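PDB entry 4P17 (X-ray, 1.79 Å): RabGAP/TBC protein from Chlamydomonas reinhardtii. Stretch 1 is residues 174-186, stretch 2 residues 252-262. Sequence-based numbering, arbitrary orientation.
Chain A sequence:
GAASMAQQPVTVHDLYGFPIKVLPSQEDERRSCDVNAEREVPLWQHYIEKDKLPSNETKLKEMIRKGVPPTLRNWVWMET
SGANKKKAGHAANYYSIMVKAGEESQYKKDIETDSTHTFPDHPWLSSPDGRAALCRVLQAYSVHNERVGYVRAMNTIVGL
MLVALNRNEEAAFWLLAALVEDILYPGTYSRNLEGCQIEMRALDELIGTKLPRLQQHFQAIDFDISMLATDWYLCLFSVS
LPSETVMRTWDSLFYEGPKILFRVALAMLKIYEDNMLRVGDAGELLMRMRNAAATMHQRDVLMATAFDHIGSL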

# COMPACT_ATOMS: atom_id res chain seq x y z
N TRP A 174 8.07 -4.86 11.93
CA TRP A 174 7.68 -3.76 12.79
C TRP A 174 6.76 -2.77 12.04
O TRP A 174 5.86 -2.16 12.64
CB TRP A 174 8.93 -3.08 13.36
CG TRP A 174 9.56 -3.95 14.39
CD1 TRP A 174 10.79 -4.54 14.35
CD2 TRP A 174 8.98 -4.33 15.65
NE1 TRP A 174 11.01 -5.26 15.51
CE2 TRP A 174 9.91 -5.15 16.32
CE3 TRP A 174 7.76 -4.05 16.27
CZ2 TRP A 174 9.66 -5.70 17.58
CZ3 TRP A 174 7.49 -4.61 17.50
CH2 TRP A 174 8.45 -5.42 18.15
N LEU A 175 6.93 -2.66 10.73
CA LEU A 175 6.04 -1.79 9.93
C LEU A 175 4.64 -2.41 9.84
O LEU A 175 3.64 -1.70 9.93
CB LEU A 175 6.62 -1.53 8.54
CG LEU A 175 5.89 -0.53 7.64
CD1 LEU A 175 5.98 0.93 8.14
CD2 LEU A 175 6.48 -0.59 6.24
N LEU A 176 4.57 -3.72 9.67
CA LEU A 176 3.31 -4.44 9.68
C LEU A 176 2.62 -4.24 11.06
O LEU A 176 1.42 -3.97 11.13
CB LEU A 176 3.54 -5.92 9.39
CG LEU A 176 2.29 -6.79 9.38
CD1 LEU A 176 1.33 -6.40 8.23
CD2 LEU A 176 2.67 -8.26 9.28
N ALA A 177 3.37 -4.36 12.15
CA ALA A 177 2.80 -4.13 13.48
C ALA A 177 2.23 -2.72 13.59
O ALA A 177 1.08 -2.52 14.03
CB ALA A 177 3.86 -4.35 14.56
N ALA A 178 3.02 -1.72 13.20
CA ALA A 178 2.54 -0.34 13.23
C ALA A 178 1.26 -0.18 12.42
O ALA A 178 0.31 0.46 12.86
CB ALA A 178 3.62 0.60 12.74
N LEU A 179 1.20 -0.82 11.27
CA LEU A 179 0.05 -0.69 10.38
C LEU A 179 -1.23 -1.28 10.95
O LEU A 179 -2.28 -0.63 10.99
CB LEU A 179 0.41 -1.37 9.05
CG LEU A 179 -0.72 -1.58 8.06
CD1 LEU A 179 -1.02 -0.24 7.36
CD2 LEU A 179 -0.35 -2.64 7.06
N VAL A 180 -1.14 -2.52 11.38
CA VAL A 180 -2.25 -3.26 11.96
C VAL A 180 -2.65 -2.68 13.29
O VAL A 180 -3.84 -2.56 13.57
CB VAL A 180 -1.88 -4.73 12.15
CG1 VAL A 180 -3.02 -5.50 12.78
CG2 VAL A 180 -1.51 -5.36 10.83
N GLU A 181 -1.67 -2.37 14.14
CA GLU A 181 -2.00 -2.03 15.51
C GLU A 181 -2.30 -0.56 15.75
O GLU A 181 -3.08 -0.24 16.65
CB GLU A 181 -0.88 -2.49 16.43
CG GLU A 181 -0.61 -3.98 16.27
CD GLU A 181 0.71 -4.43 16.83
OE1 GLU A 181 1.26 -3.79 17.77
OE2 GLU A 181 1.22 -5.44 16.31
N ASP A 182 -1.71 0.34 14.95
CA ASP A 182 -1.70 1.78 15.29
C ASP A 182 -2.27 2.67 14.18
O ASP A 182 -2.82 3.71 14.46
CB ASP A 182 -0.27 2.24 15.61
CG ASP A 182 0.34 1.45 16.76
OD1 ASP A 182 -0.42 1.10 17.69
OD2 ASP A 182 1.55 1.19 16.73
N ILE A 183 -2.15 2.22 12.94
CA ILE A 183 -2.55 3.05 11.80
C ILE A 183 -3.95 2.68 11.32
O ILE A 183 -4.84 3.54 11.28
CB ILE A 183 -1.56 2.95 10.67
CG1 ILE A 183 -0.19 3.47 11.15
CG2 ILE A 183 -2.04 3.76 9.47
CD1 ILE A 183 0.92 3.43 10.08
N LEU A 184 -4.18 1.41 11.00
CA LEU A 184 -5.51 0.97 10.57
C LEU A 184 -6.43 0.88 11.79
O LEU A 184 -5.97 0.74 12.91
CB LEU A 184 -5.43 -0.37 9.85
CG LEU A 184 -4.55 -0.42 8.59
CD1 LEU A 184 -4.21 -1.87 8.23
CD2 LEU A 184 -5.20 0.26 7.41
N TYR A 185 -7.74 0.95 11.57
CA TYR A 185 -8.65 0.81 12.69
C TYR A 185 -8.58 -0.62 13.22
O TYR A 185 -8.36 -1.57 12.45
CB TYR A 185 -10.06 1.17 12.28
CG TYR A 185 -10.36 2.64 12.29
CD1 TYR A 185 -9.47 3.57 11.78
CD2 TYR A 185 -11.56 3.11 12.81
CE1 TYR A 185 -9.77 4.93 11.79
CE2 TYR A 185 -11.88 4.44 12.79
CZ TYR A 185 -10.98 5.36 12.29
OH TYR A 185 -11.29 6.71 12.29
N PRO A 186 -8.76 -0.78 14.53
CA PRO A 186 -8.95 -2.14 15.07
C PRO A 186 -10.05 -2.92 14.33
O PRO A 186 -11.06 -2.33 13.94
CB PRO A 186 -9.32 -1.88 16.52
CG PRO A 186 -8.64 -0.58 16.84
CD PRO A 186 -8.84 0.23 15.61
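Stretch 2 252-262: SLFYEGPKILF

Segments remote in sequence often pack mainly through apolar side chains, without hydrogen bonds, and stretch 2 of this RabGAP/TBC protein lies on stretch 1 in this way, backbone atoms joining in where the two come closest, with 425 Å² of surface buried. Stretch 2 opens with the last turn of a helix, residues 252-256, whose axis crosses that of helix 174-183 at 47°, the two running in broadly the same direction. At their closest the axes are 11.2 Å apart, a wide spacing that leaves long side chains to fill the gap.

Ser-252 makes no contact, but Leu-253, in the t, p rotamer, brings CD2 to 3.9 Å from CD1 of Leu-179, and its carbonyl O lies 3.8 Å from CG2 of Ile-183. Phe-254 reaches furthest along the helix, touching residues on three successive turns. CD1 of Leu-175 sits over one face of its ring, 3.9 Å from the centroid and 8° off the normal, a CH-pi contact; CD1 of Ile-183 meets the ring edge, 3.8 Å from CD1 of Phe-254; and CD1 of Leu-179 approaches CE1 of Phe-254 at 4.1 Å. Tyr-255 and Glu-256 point away.

The helix ends at Glu-256, and Gly-257 leaves it with a positive phi (101°) and a psi of -172°, angles that would jam a CB against the preceding carbonyl O. Its bare CA lies 4.1 Å from CG2 of Ile-183. Here the two backbones draw together, the CA atoms of Gly-257 and Ile-183 being 5.7 Å apart. Pro-258 points toward stretch 1, its CD 3.4 Å from the carbonyl O of Ile-183 and its CG 3.9 Å from CE1 of Tyr-185, at the edge of the tyrosine ring. Lys-259 and Ile-260 make no contact. From within the next helix, Leu-261 points toward stretch 1, placing CD1 4.2 Å from CD2 of Leu-184, and Phe-262 lies beyond reach.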

# COMPACT_ATOMS: atom_id res chain seq x y z
N SER A 252 2.04 8.32 2.09
CA SER A 252 1.08 9.13 2.84
C SER A 252 0.29 8.33 3.89
O SER A 252 -0.08 8.88 4.92
CB SER A 252 0.15 9.84 1.88
OG SER A 252 0.89 10.89 1.24
N LEU A 253 0.02 7.06 3.63
CA LEU A 253 -0.67 6.22 4.60
C LEU A 253 0.09 6.15 5.92
O LEU A 253 -0.49 6.20 7.02
CB LEU A 253 -0.87 4.79 4.07
CG LEU A 253 -1.47 3.76 5.04
CD1 LEU A 253 -2.89 4.16 5.45
CD2 LEU A 253 -1.45 2.35 4.46
N PHE A 254 1.40 5.97 5.80
CA PHE A 254 2.26 5.80 6.98
C PHE A 254 2.52 7.12 7.70
O PHE A 254 3.13 7.11 8.75
CB PHE A 254 3.63 5.15 6.59
CG PHE A 254 3.51 3.71 6.11
CD1 PHE A 254 2.67 2.82 6.77
CD2 PHE A 254 4.21 3.26 5.02
CE1 PHE A 254 2.53 1.52 6.32
CE2 PHE A 254 4.06 1.96 4.58
CZ PHE A 254 3.23 1.10 5.23
N TYR A 255 2.05 8.23 7.14
CA TYR A 255 2.18 9.53 7.80
C TYR A 255 0.84 10.16 8.21
O TYR A 255 0.69 10.67 9.32
CB TYR A 255 2.93 10.50 6.89
CG TYR A 255 3.17 11.81 7.57
CD1 TYR A 255 4.25 11.98 8.42
CD2 TYR A 255 2.34 12.89 7.33
CE1 TYR A 255 4.48 13.18 9.04
CE2 TYR A 255 2.57 14.10 7.95
CZ TYR A 255 3.63 14.23 8.79
OH TYR A 255 3.83 15.44 9.39
N GLU A 256 -0.14 10.11 7.31
CA GLU A 256 -1.42 10.76 7.55
C GLU A 256 -2.48 9.82 8.10
O GLU A 256 -3.45 10.28 8.68
CB GLU A 256 -1.94 11.37 6.24
CG GLU A 256 -1.03 12.40 5.64
CD GLU A 256 -1.68 13.17 4.53
OE1 GLU A 256 -2.88 13.50 4.63
OE2 GLU A 256 -0.97 13.44 3.56
N GLY A 257 -2.33 8.52 7.88
CA GLY A 257 -3.30 7.55 8.39
C GLY A 257 -4.32 7.05 7.37
O GLY A 257 -4.24 7.37 6.19
N PRO A 258 -5.32 6.29 7.82
CA PRO A 258 -6.12 5.50 6.89
C PRO A 258 -7.12 6.28 6.02
O PRO A 258 -7.69 5.67 5.13
CB PRO A 258 -6.88 4.53 7.80
CG PRO A 258 -6.89 5.18 9.15
CD PRO A 258 -5.70 6.09 9.23
N LYS A 259 -7.35 7.57 6.27
CA LYS A 259 -8.18 8.29 5.33
C LYS A 259 -7.58 8.28 3.92
O LYS A 259 -8.30 8.41 2.93
CB LYS A 259 -8.41 9.72 5.79
CG LYS A 259 -9.28 9.81 7.01
CD LYS A 259 -9.60 11.23 7.30
CE LYS A 259 -10.38 11.41 8.56
NZ LYS A 259 -10.67 12.88 8.68
N ILE A 260 -6.27 8.13 3.82
CA ILE A 260 -5.61 7.97 2.53
C ILE A 260 -6.28 6.87 1.68
O ILE A 260 -6.33 6.94 0.44
CB ILE A 260 -4.09 7.64 2.75
CG1 ILE A 260 -3.38 8.80 3.44
CG2 ILE A 260 -3.37 7.27 1.44
CD1 ILE A 260 -3.36 10.10 2.60
N LEU A 261 -6.80 5.83 2.33
CA LEU A 261 -7.35 4.74 1.54
C LEU A 261 -8.55 5.23 0.73
O LEU A 261 -8.59 5.03 -0.48
CB LEU A 261 -7.72 3.58 2.43
CG LEU A 261 -6.50 2.96 3.14
CD1 LEU A 261 -7.00 1.82 4.01
CD2 LEU A 261 -5.40 2.50 2.14
N PHE A 262 -9.49 5.93 1.36
CA PHE A 262 -10.66 6.31 0.58
C PHE A 262 -10.31 7.52 -0.31
O PHE A 262 -10.91 7.69 -1.36
CB PHE A 262 -11.91 6.57 1.45
CG PHE A 262 -11.81 7.72 2.44
CD1 PHE A 262 -11.84 9.04 2.01
CD2 PHE A 262 -11.78 7.48 3.82
CE1 PHE A 262 -11.80 10.09 2.92
CE2 PHE A 262 -11.74 8.52 4.73
CZ PHE A 262 -11.77 9.82 4.29